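Local coordinates for spermidine N(1)-acetyltransferase (Thermoplasma acidophilum, PDB 3K9U), which catalyses the transfer of an acetyl group from acetyl-CoA to a polyamine acceptor, so regulating polyamine concentration and protecting against polyamine toxicity, at residues Ala20-Lys25 with Tyr93-Tyr98; Leu64-Phe69 with Gly76-Lys81. All coordinates share one frame; numbering follows the deposited sequence.

Overall arrangement
A single acetyltransferase domain uses two kinds of contact in one neighbourhood. Interaction 2 lies deep in the chain and joins neighbouring strands of a hairpin through a backbone ladder, with aliphatic side chains on one face and phenylalanines beside a buried glutamate on the other. Interaction 1, farther from the chain's centre but still mostly buried, sets helix 13-27 against the end of strand 86-94; there side chains carry the contact, one serine hydroxyl and two aromatic rings inside, charged groups at a partly exposed margin, and acetyl-CoA alongside. The two meet because strands 73-83 and 86-94 are sheet neighbours: Tyr93 O lies 3.0 Å from Phe77 N, a probable hydrogen bond, and Leu94 packs on Gly76.

Interaction 1: residues Ala20-Lys25 with Tyr93-Tyr98; sequences ARESWK and YLKPEY. With ACO (acetyl coenzyme *a), chain G.
Ser23, on helix 13-27, hands its hydroxyl hydrogen to the carbonyl of Leu94, OG to O 2.7 Å. OG lies anti to the backbone N (chi1 -163°), and it reaches Leu94 O from above the carbonyl plane, 36° out of it. The hydroxyl oxygen, OG, also sits at the edge of the Tyr93 ring, in its plane, 3.5 Å from CD1. One small side chain thus touches both the last strand residue and the ring before it.

Farther along that ring, Trp24 brings the pyrrole side of its indole obliquely against Tyr93. Its CD1 stands 3.8 Å above one face, displaced toward the rim, and the planes of the five-membered ring and the phenol are turned 35° apart. Tyr93 OH is hydrogen-bonded to Tyr28 OH, which probably steadies the far end of the phenol, while Trp40 stacks on the indole.

The strand that ends here belongs to the GNAT fold, in which this part of the sheet receives the pantetheine arm of acetyl-CoA. Accordingly, Leu94 N donates to O9P of the cofactor at 3.0 Å, while Leu94 O is turned to the serine; successive polar groups of one residue serve ligand and helix. C6P of the cofactor comes 3.6 Å from Tyr93 CD1, and Leu92 O also bonds the cofactor.

Beyond the strand, Pro96 puts CG and CD against the Glu22 carbonyl and CB. Glu22, extended beyond CG, runs side by side with Lys95, its carboxylate meeting CE. The lysine bends at chi3 and chi4, and its NZ makes a weak salt-bridging hydrogen bond with Glu97 OE2 at 3.0 Å. Glu22 OE2 is only 3.6 Å from Glu97 OE2, a like-charge approach that the nearby ammonium probably tempers.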
loop_
_atom_site.group_PDB
_atom_site.type_symbol
_atom_site.label_atom_id
_atom_site.label_comp_id
_atom_site.label_asym_id
_atom_site.label_seq_id
_atom_site.Cartn_x
_atom_site.Cartn_y
_atom_site.Cartn_z
ATOM N N ALA A 20 -5.997 -13.596 1.989
ATOM C CA ALA A 20 -4.795 -14.311 2.400
ATOM C C ALA A 20 -3.854 -14.435 1.230
ATOM O O ALA A 20 -2.662 -14.078 1.322
ATOM C CB ALA A 20 -5.147 -15.688 2.898
ATOM N N ARG A 21 -4.384 -14.932 0.117
ATOM C CA ARG A 21 -3.531 -15.172 -1.026
ATOM C C ARG A 21 -2.808 -13.873 -1.402
ATOM O O ARG A 21 -1.592 -13.881 -1.588
ATOM C CB ARG A 21 -4.311 -15.705 -2.233
ATOM C CG ARG A 21 -3.384 -16.010 -3.429
ATOM C CD ARG A 21 -4.138 -16.173 -4.766
ATOM N NE ARG A 21 -5.280 -17.062 -4.612
ATOM C CZ ARG A 21 -5.191 -18.377 -4.504
ATOM N NH1 ARG A 21 -4.010 -18.983 -4.573
ATOM N NH2 ARG A 21 -6.299 -19.092 -4.356
ATOM N N GLU A 22 -3.569 -12.779 -1.520
ATOM C CA GLU A 22 -3.015 -11.510 -2.009
ATOM C C GLU A 22 -2.059 -10.931 -0.989
ATOM O O GLU A 22 -1.033 -10.379 -1.330
ATOM C CB GLU A 22 -4.119 -10.477 -2.302
ATOM C CG GLU A 22 -4.902 -10.763 -3.571
ATOM C CD GLU A 22 -5.890 -9.641 -3.900
ATOM O OE1 GLU A 22 -7.105 -9.937 -3.938
ATOM O OE2 GLU A 22 -5.450 -8.465 -4.096
ATOM N N SER A 23 -2.396 -11.076 0.281
ATOM C CA SER A 23 -1.540 -10.512 1.318
ATOM C C SER A 23 -0.202 -11.266 1.399
ATOM O O SER A 23 0.856 -10.650 1.509
ATOM C CB SER A 23 -2.265 -10.499 2.651
ATOM O OG SER A 23 -1.631 -9.618 3.553
ATOM N N TRP A 24 -0.243 -12.582 1.294
ATOM C CA TRP A 24 0.984 -13.373 1.414
ATOM C C TRP A 24 1.901 -13.081 0.223
ATOM O O TRP A 24 3.099 -12.917 0.400
ATOM C CB TRP A 24 0.682 -14.893 1.499
ATOM C CG TRP A 24 0.769 -15.449 2.870
ATOM C CD1 TRP A 24 -0.107 -15.239 3.899
ATOM C CD2 TRP A 24 1.809 -16.291 3.392
ATOM N NE1 TRP A 24 0.331 -15.897 5.036
ATOM C CE2 TRP A 24 1.504 -16.545 4.748
ATOM C CE3 TRP A 24 2.978 -16.841 2.847
ATOM C CZ2 TRP A 24 2.323 -17.353 5.566
ATOM C CZ3 TRP A 24 3.806 -17.637 3.663
ATOM C CH2 TRP A 24 3.471 -17.887 5.002
ATOM N N LYS A 25 1.342 -12.998 -0.985
ATOM C CA LYS A 25 2.189 -12.788 -2.180
ATOM C C LYS A 25 2.877 -11.424 -2.126
ATOM O O LYS A 25 4.036 -11.259 -2.569
ATOM C CB LYS A 25 1.390 -12.914 -3.482
ATOM C CG LYS A 25 0.972 -14.339 -3.846
ATOM C CD LYS A 25 0.217 -14.302 -5.158
ATOM C CE LYS A 25 -0.044 -15.664 -5.730
ATOM N NZ LYS A 25 -1.058 -15.586 -6.838
ATOM N N TYR A 93 -3.598 -10.256 8.545
ATOM C CA TYR A 93 -3.327 -9.974 7.146
ATOM C C TYR A 93 -4.445 -9.123 6.550
ATOM O O TYR A 93 -5.612 -9.434 6.740
ATOM C CB TYR A 93 -3.192 -11.291 6.349
ATOM C CG TYR A 93 -1.969 -12.093 6.705
ATOM C CD1 TYR A 93 -0.733 -11.793 6.147
ATOM C CD2 TYR A 93 -2.033 -13.127 7.633
ATOM C CE1 TYR A 93 0.396 -12.498 6.486
ATOM C CE2 TYR A 93 -0.901 -13.847 7.979
ATOM C CZ TYR A 93 0.303 -13.538 7.394
ATOM O OH TYR A 93 1.432 -14.242 7.726
ATOM N N LEU A 94 -4.064 -8.065 5.830
ATOM C CA LEU A 94 -4.970 -7.248 5.039
ATOM C C LEU A 94 -4.596 -7.362 3.563
ATOM O O LEU A 94 -3.418 -7.614 3.236
ATOM C CB LEU A 94 -4.816 -5.782 5.397
ATOM C CG LEU A 94 -4.908 -5.418 6.872
ATOM C CD1 LEU A 94 -4.719 -3.866 7.094
ATOM C CD2 LEU A 94 -6.234 -5.929 7.437
ATOM N N LYS A 95 -5.575 -7.091 2.690
ATOM C CA LYS A 95 -5.302 -6.794 1.290
ATOM C C LYS A 95 -4.319 -5.645 1.221
ATOM O O LYS A 95 -4.500 -4.640 1.913
ATOM C CB LYS A 95 -6.559 -6.373 0.532
ATOM C CG LYS A 95 -7.436 -7.488 0.028
ATOM C CD LYS A 95 -8.540 -6.942 -0.971
ATOM C CE LYS A 95 -8.119 -6.840 -2.493
ATOM N NZ LYS A 95 -7.851 -5.432 -3.036
ATOM N N PRO A 96 -3.295 -5.761 0.355
ATOM C CA PRO A 96 -2.225 -4.743 0.321
ATOM C C PRO A 96 -2.707 -3.325 0.131
ATOM O O PRO A 96 -2.166 -2.389 0.743
ATOM C CB PRO A 96 -1.360 -5.177 -0.856
ATOM C CG PRO A 96 -1.594 -6.695 -0.911
ATOM C CD PRO A 96 -3.006 -6.918 -0.516
ATOM N N GLU A 97 -3.731 -3.149 -0.687
ATOM C CA GLU A 97 -4.197 -1.799 -1.007
ATOM C C GLU A 97 -5.035 -1.185 0.131
ATOM O O GLU A 97 -5.379 -0.018 0.045
ATOM C CB GLU A 97 -4.893 -1.712 -2.403
ATOM C CG GLU A 97 -5.778 -2.874 -2.788
ATOM C CD GLU A 97 -4.992 -4.049 -3.424
ATOM O OE1 GLU A 97 -4.500 -3.889 -4.584
ATOM O OE2 GLU A 97 -4.868 -5.119 -2.776
ATOM N N TYR A 98 -5.335 -1.979 1.168
ATOM C CA TYR A 98 -6.035 -1.531 2.365
ATOM C C TYR A 98 -5.097 -1.362 3.561
ATOM O O TYR A 98 -5.575 -1.049 4.632
ATOM C CB TYR A 98 -7.164 -2.513 2.741
ATOM C CG TYR A 98 -8.349 -2.362 1.820
ATOM C CD1 TYR A 98 -9.374 -1.470 2.133
ATOM C CD2 TYR A 98 -8.414 -3.031 0.598
ATOM C CE1 TYR A 98 -10.466 -1.277 1.269
ATOM C CE2 TYR A 98 -9.514 -2.831 -0.282
ATOM C CZ TYR A 98 -10.525 -1.959 0.084
ATOM O OH TYR A 98 -11.608 -1.733 -0.708
HETATM N N1A ACO G . 4.188 -0.193 3.608
HETATM C C2A ACO G . 5.115 -0.095 4.592
HETATM N N3A ACO G . 4.786 -0.104 5.897
HETATM C C4A ACO G . 3.511 -0.250 6.300
HETATM C C5A ACO G . 2.489 -0.364 5.263
HETATM C C6A ACO G . 2.901 -0.342 3.850
HETATM N N6A ACO G . 2.005 -0.434 2.836
HETATM N N7A ACO G . 1.331 -0.485 5.886
HETATM C C8A ACO G . 1.579 -0.438 7.205
HETATM N N9A ACO G . 2.888 -0.322 7.471
HETATM C C1B ACO G . 3.457 -0.218 8.853
HETATM C C2B ACO G . 4.322 1.021 9.095
HETATM O O2B ACO G . 5.287 0.798 10.157
HETATM C C3B ACO G . 3.344 2.072 9.532
HETATM O O3B ACO G . 3.980 3.098 10.316
HETATM P P3B ACO G . 4.460 4.442 9.521
HETATM O O7A ACO G . 3.192 5.175 9.352
HETATM O O8A ACO G . 5.072 3.918 8.227
HETATM O O9A ACO G . 5.456 5.002 10.523
HETATM C C4B ACO G . 2.259 1.280 10.241
HETATM O O4B ACO G . 2.401 -0.080 9.807
HETATM C C5B ACO G . 0.857 1.760 9.934
HETATM O O5B ACO G . -0.083 1.309 10.919
HETATM P P1A ACO G . -1.543 0.774 10.494
HETATM O O1A ACO G . -2.154 1.688 9.442
HETATM O O2A ACO G . -2.344 0.470 11.732
HETATM O O3A ACO G . -1.096 -0.622 9.792
HETATM P P2A ACO G . -2.097 -1.518 8.879
HETATM O O4A ACO G . -1.488 -1.545 7.497
HETATM O O5A ACO G . -3.547 -1.103 9.094
HETATM O O6A ACO G . -1.933 -2.961 9.525
HETATM C CBP ACO G . -0.544 -4.832 9.011
HETATM C CCP ACO G . -0.651 -3.525 9.776
HETATM C CDP ACO G . 0.783 -5.495 9.324
HETATM C CEP ACO G . -1.670 -5.731 9.513
HETATM C CAP ACO G . -0.706 -4.592 7.492
HETATM O OAP ACO G . 0.235 -3.628 7.001
HETATM C C9P ACO G . -0.582 -5.844 6.669
HETATM O O9P ACO G . -1.541 -6.585 6.555
HETATM N N8P ACO G . 0.592 -6.080 6.133
HETATM C C7P ACO G . 0.918 -7.269 5.379
HETATM C C6P ACO G . 0.777 -8.575 6.145
HETATM C C5P ACO G . 1.615 -8.672 7.402
HETATM O O5P ACO G . 2.779 -8.302 7.446
HETATM N N4P ACO G . 1.020 -9.240 8.455
HETATM C C3P ACO G . 1.740 -9.520 9.695
HETATM C C2P ACO G . 2.310 -10.931 9.654
HETATM S S1P ACO G . 2.951 -11.445 11.219
HETATM C C ACO G . 1.671 -12.295 11.928
HETATM O O ACO G . 0.665 -12.502 11.260
HETATM C CH3 ACO G . 1.774 -12.821 13.348
#

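Interaction 2: residues Leu64-Phe69 with Gly76-Lys81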
loop_
_atom_site.group_PDB
_atom_site.type_symbol
_atom_site.label_atom_id
_atom_site.label_comp_id
_atom_site.label_asym_id
_atom_site.label_seq_id
_atom_site.Cartn_x
_atom_site.Cartn_y
_atom_site.Cartn_z
ATOM N N LEU A 64 -10.356 -16.244 18.862
ATOM C CA LEU A 64 -10.869 -15.037 18.236
ATOM C C LEU A 64 -10.452 -15.050 16.793
ATOM O O LEU A 64 -9.248 -15.054 16.496
ATOM C CB LEU A 64 -10.291 -13.790 18.884
ATOM C CG LEU A 64 -10.627 -13.436 20.333
ATOM C CD1 LEU A 64 -10.412 -14.608 21.267
ATOM C CD2 LEU A 64 -9.754 -12.233 20.771
ATOM N N PHE A 65 -11.433 -15.004 15.895
ATOM C CA PHE A 65 -11.169 -15.057 14.464
ATOM C C PHE A 65 -12.110 -14.034 13.830
ATOM O O PHE A 65 -13.304 -14.295 13.612
ATOM C CB PHE A 65 -11.382 -16.501 13.976
ATOM C CG PHE A 65 -10.704 -16.863 12.658
ATOM C CD1 PHE A 65 -9.649 -16.137 12.130
ATOM C CD2 PHE A 65 -11.103 -18.008 11.992
ATOM C CE1 PHE A 65 -9.052 -16.526 10.929
ATOM C CE2 PHE A 65 -10.503 -18.416 10.805
ATOM C CZ PHE A 65 -9.485 -17.677 10.263
ATOM N N LEU A 66 -11.553 -12.847 13.569
ATOM C CA LEU A 66 -12.339 -11.681 13.159
ATOM C C LEU A 66 -11.941 -11.213 11.771
ATOM O O LEU A 66 -10.791 -11.341 11.383
ATOM C CB LEU A 66 -12.120 -10.526 14.138
ATOM C CG LEU A 66 -12.144 -10.791 15.637
ATOM C CD1 LEU A 66 -11.727 -9.570 16.427
ATOM C CD2 LEU A 66 -13.534 -11.238 16.079
ATOM N N GLY A 67 -12.910 -10.656 11.048
ATOM C CA GLY A 67 -12.710 -10.040 9.748
ATOM C C GLY A 67 -12.930 -8.535 9.799
ATOM O O GLY A 67 -13.733 -8.035 10.612
ATOM N N ALA A 68 -12.179 -7.814 8.954
ATOM C CA ALA A 68 -12.408 -6.405 8.708
ATOM C C ALA A 68 -13.170 -6.264 7.392
ATOM O O ALA A 68 -12.709 -6.721 6.339
ATOM C CB ALA A 68 -11.057 -5.624 8.665
ATOM N N PHE A 69 -14.329 -5.627 7.450
ATOM C CA PHE A 69 -15.145 -5.424 6.271
ATOM C C PHE A 69 -15.186 -3.933 5.903
ATOM O O PHE A 69 -15.610 -3.090 6.702
ATOM C CB PHE A 69 -16.552 -5.968 6.515
ATOM C CG PHE A 69 -16.594 -7.474 6.750
ATOM C CD1 PHE A 69 -16.217 -8.019 7.976
ATOM C CD2 PHE A 69 -17.015 -8.338 5.752
ATOM C CE1 PHE A 69 -16.277 -9.402 8.196
ATOM C CE2 PHE A 69 -17.077 -9.728 5.969
ATOM C CZ PHE A 69 -16.705 -10.255 7.183
ATOM N N GLY A 76 -9.563 -8.135 5.312
ATOM C CA GLY A 76 -8.501 -8.479 6.264
ATOM C C GLY A 76 -9.056 -9.337 7.380
ATOM O O GLY A 76 -10.287 -9.461 7.522
ATOM N N PHE A 77 -8.177 -9.941 8.167
ATOM C CA PHE A 77 -8.629 -10.736 9.303
ATOM C C PHE A 77 -7.557 -10.889 10.352
ATOM O O PHE A 77 -6.419 -10.629 10.087
ATOM C CB PHE A 77 -9.050 -12.129 8.826
ATOM C CG PHE A 77 -7.933 -12.901 8.152
ATOM C CD1 PHE A 77 -7.688 -12.758 6.781
ATOM C CD2 PHE A 77 -7.113 -13.730 8.875
ATOM C CE1 PHE A 77 -6.649 -13.455 6.153
ATOM C CE2 PHE A 77 -6.075 -14.429 8.252
ATOM C CZ PHE A 77 -5.850 -14.290 6.881
ATOM N N ILE A 78 -7.938 -11.364 11.530
ATOM C CA ILE A 78 -7.009 -11.587 12.610
ATOM C C ILE A 78 -7.403 -12.868 13.324
ATOM O O ILE A 78 -8.588 -13.176 13.428
ATOM C CB ILE A 78 -6.989 -10.384 13.586
ATOM C CG1 ILE A 78 -5.758 -10.461 14.496
ATOM C CG2 ILE A 78 -8.302 -10.308 14.381
ATOM C CD1 ILE A 78 -5.604 -9.288 15.528
ATOM N N GLU A 79 -6.409 -13.633 13.773
ATOM C CA GLU A 79 -6.630 -14.859 14.521
ATOM C C GLU A 79 -5.778 -14.834 15.785
ATOM O O GLU A 79 -4.581 -14.627 15.712
ATOM C CB GLU A 79 -6.282 -16.105 13.681
ATOM C CG GLU A 79 -6.622 -17.469 14.414
ATOM C CD GLU A 79 -6.326 -18.736 13.590
ATOM O OE1 GLU A 79 -5.159 -18.947 13.157
ATOM O OE2 GLU A 79 -7.272 -19.537 13.378
ATOM N N LEU A 80 -6.402 -15.050 16.934
ATOM C CA LEU A 80 -5.665 -15.239 18.188
ATOM C C LEU A 80 -6.178 -16.415 18.999
ATOM O O LEU A 80 -7.374 -16.649 19.023
ATOM C CB LEU A 80 -5.753 -14.000 19.074
ATOM C CG LEU A 80 -5.519 -12.648 18.436
ATOM C CD1 LEU A 80 -6.851 -12.067 18.044
ATOM C CD2 LEU A 80 -4.795 -11.769 19.451
ATOM N N LYS A 81 -5.272 -17.130 19.664
ATOM C CA LYS A 81 -5.619 -18.211 20.587
ATOM C C LYS A 81 -5.264 -17.835 22.023
ATOM O O LYS A 81 -4.176 -17.295 22.305
ATOM C CB LYS A 81 -4.880 -19.511 20.249
ATOM C CG LYS A 81 -5.742 -20.646 19.612
ATOM C CD LYS A 81 -5.469 -20.843 18.090
ATOM C CE LYS A 81 -6.498 -21.757 17.403
ATOM N NZ LYS A 81 -5.918 -22.662 16.326
#
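Phe65 lays its ring against the side chain of Glu79, the residue directly across from it, with CD1 3.7 Å from Glu79 CB. With CG anti to the backbone N (chi1 -159°), beside the carbonyl carbon, the ring starts out on the side of its own C=O; it crosses the glutamate obliquely. Glu79 OE2 comes over the centre of one ring face, 4.1 Å above the plane, with ring and carboxylate planes 32° apart. Both carboxylate oxygens are hydrogen-bonded elsewhere, and Arg91 forms a salt bridge through OE1, so the position of the carboxylate over the ring is probably set by these polar partners rather than by attraction to the ring. At the edge of the same ring, in its plane, lies Ile78 O, and CE1 meets Phe77 CD2 at 4.0 Å; the two phenylalanines lie side by side and point the same way. An alanine in place of Phe65 would probably open a gap beside Phe77 and leave the outer part of Glu79 without the ring beneath its carboxylate.

These side chains hang from an antiparallel beta hairpin, strands 63-70 and 73-83, within the mixed sheet of the GNAT fold. Phe65 with Glu79 and Gly67 with Phe77 are non-hydrogen-bonded pairs, whereas Leu64 with Leu80 and Leu66 with Ile78 each exchange two backbone bonds. Between these bonds, Leu64 O also takes a CA-H...O contact from Glu79 CA.

On the other face the chemistry is wholly aliphatic: Leu66 CB rests on Ile78 CG2 at 3.8 Å, and Leu80 CD1 lies 3.9 Å from Leu64 CB. Helix 103-118 covers this side, Leu107 touching Ile78 and Ala111 and Met115 touching Leu80. Toward the hairpin turn Gly67 has no side chain on the face of Phe65 and Phe77, where a CB would run into Phe69 CE1.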